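Long-range contact in beta-N-acetylhexosaminidase (Microbacterium sp. HJ5, PDB 7BWG), which probably hydrolyses terminal non-reducing N-acetyl-D-hexosamine residues from N-acetyl-beta-D-hexosaminides, as a glycoside hydrolase of family 20: residues A136-A140 / W428-T432. Residues are numbered along the deposited sequence.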
# COMPACT_ATOMS: atom_id res chain seq x y z
N ALA A 136 -31.64 3.87 0.24
CA ALA A 136 -30.58 3.22 -0.52
C ALA A 136 -29.90 4.24 -1.42
O ALA A 136 -30.57 5.13 -1.96
CB ALA A 136 -31.13 2.05 -1.34
N PRO A 137 -28.58 4.17 -1.60
CA PRO A 137 -27.89 5.18 -2.40
C PRO A 137 -28.02 4.93 -3.89
O PRO A 137 -28.10 3.79 -4.36
CB PRO A 137 -26.42 5.03 -1.96
CG PRO A 137 -26.41 3.99 -0.86
CD PRO A 137 -27.65 3.18 -1.04
N ARG A 138 -28.04 6.03 -4.65
CA ARG A 138 -28.13 5.93 -6.10
C ARG A 138 -26.77 5.65 -6.72
O ARG A 138 -26.66 4.82 -7.63
CB ARG A 138 -28.72 7.22 -6.68
CG ARG A 138 -28.96 7.17 -8.18
CD ARG A 138 -29.39 8.53 -8.71
NE ARG A 138 -29.49 8.55 -10.16
CZ ARG A 138 -29.62 9.65 -10.89
NH1 ARG A 138 -29.68 10.84 -10.30
NH2 ARG A 138 -29.70 9.57 -12.21
N PHE A 139 -25.73 6.33 -6.25
CA PHE A 139 -24.38 6.18 -6.78
C PHE A 139 -23.44 5.68 -5.70
O PHE A 139 -23.50 6.14 -4.55
CB PHE A 139 -23.87 7.51 -7.35
CG PHE A 139 -24.71 8.06 -8.47
CD1 PHE A 139 -24.88 7.35 -9.64
CD2 PHE A 139 -25.33 9.29 -8.35
CE1 PHE A 139 -25.65 7.85 -10.67
CE2 PHE A 139 -26.10 9.80 -9.37
CZ PHE A 139 -26.26 9.08 -10.54
N ALA A 140 -22.58 4.73 -6.06
CA ALA A 140 -21.63 4.18 -5.10
C ALA A 140 -20.56 5.20 -4.72
O ALA A 140 -19.99 5.12 -3.62
CB ALA A 140 -20.97 2.92 -5.67
N TRP A 428 -29.73 20.44 -11.99
CA TRP A 428 -29.10 19.50 -12.90
C TRP A 428 -29.42 18.07 -12.47
O TRP A 428 -29.66 17.80 -11.28
CB TRP A 428 -27.58 19.70 -12.96
CG TRP A 428 -26.87 19.40 -11.68
CD1 TRP A 428 -26.92 20.13 -10.53
CD2 TRP A 428 -26.00 18.30 -11.42
NE1 TRP A 428 -26.13 19.55 -9.56
CE2 TRP A 428 -25.55 18.42 -10.09
CE3 TRP A 428 -25.55 17.22 -12.19
CZ2 TRP A 428 -24.68 17.51 -9.51
CZ3 TRP A 428 -24.68 16.31 -11.61
CH2 TRP A 428 -24.26 16.46 -10.28
N GLU A 429 -29.42 17.17 -13.44
CA GLU A 429 -29.63 15.75 -13.22
C GLU A 429 -28.36 15.00 -13.62
O GLU A 429 -27.88 15.18 -14.75
CB GLU A 429 -30.83 15.24 -14.03
CG GLU A 429 -30.85 13.74 -14.27
CD GLU A 429 -30.88 12.94 -12.98
OE1 GLU A 429 -30.13 11.94 -12.89
OE2 GLU A 429 -31.65 13.30 -12.07
N PRO A 430 -27.78 14.18 -12.74
CA PRO A 430 -26.55 13.46 -13.11
C PRO A 430 -26.68 12.59 -14.34
O PRO A 430 -25.67 12.26 -14.97
CB PRO A 430 -26.25 12.62 -11.86
CG PRO A 430 -26.85 13.41 -10.75
CD PRO A 430 -28.10 14.03 -11.31
N SER A 431 -27.90 12.20 -14.72
CA SER A 431 -28.11 11.36 -15.89
C SER A 431 -28.21 12.16 -17.19
O SER A 431 -27.60 11.78 -18.19
CB SER A 431 -29.37 10.51 -15.72
OG SER A 431 -29.22 9.58 -14.66
N THR A 432 -28.96 13.26 -17.18
CA THR A 432 -29.17 14.02 -18.41
C THR A 432 -27.92 14.80 -18.80
O THR A 432 -27.53 14.82 -19.97
CB THR A 432 -30.36 14.97 -18.25
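A salt bridge between Arg138 and Glu429 ties the linker that enters the family 20 TIM-barrel domain to the loop ahead of barrel strand 442-449. Both terminal nitrogens of the guanidinium donate to a single carboxylate oxygen: NH2 of Arg138 lies 2.5 Å from OE1 of Glu429, and NH1 of Arg138 lies 2.8 Å from the same OE1. The acceptor sits near the guanidinium plane, at its edge. Arg138 can reach it because its side chain is fully extended, with chi1 to chi3 all t, spanning a gap in which the nearest CA atoms, those of Phe139 and Pro430, remain 9.9 Å apart. On its own side of the gap, OE1 of Glu429 also accepts from N of Ser431, 2.9 Å away, and from OG of Ser431 at 3.1 Å, so this one oxygen accepts from both Ser431 and Arg138. OE2 of Glu429 is hydrogen-bonded to N of Thr480. Beside the salt bridge, CD of Pro430 comes within 3.7 Å of NH1 of Arg138. The contact joins the loop between strand 126-135 of the N-terminal domain and the first barrel strand, 141-147, to the loop between helix 422-426 and strand 442-449. Ala474 of helix 467-475 also touches Pro430, and the Phe139 ring, packed on Ile442 and Val445 of strand 442-449, meets the proline in an apolar contact, CE2 of Phe139 lying 3.8 Å from CB of Pro430.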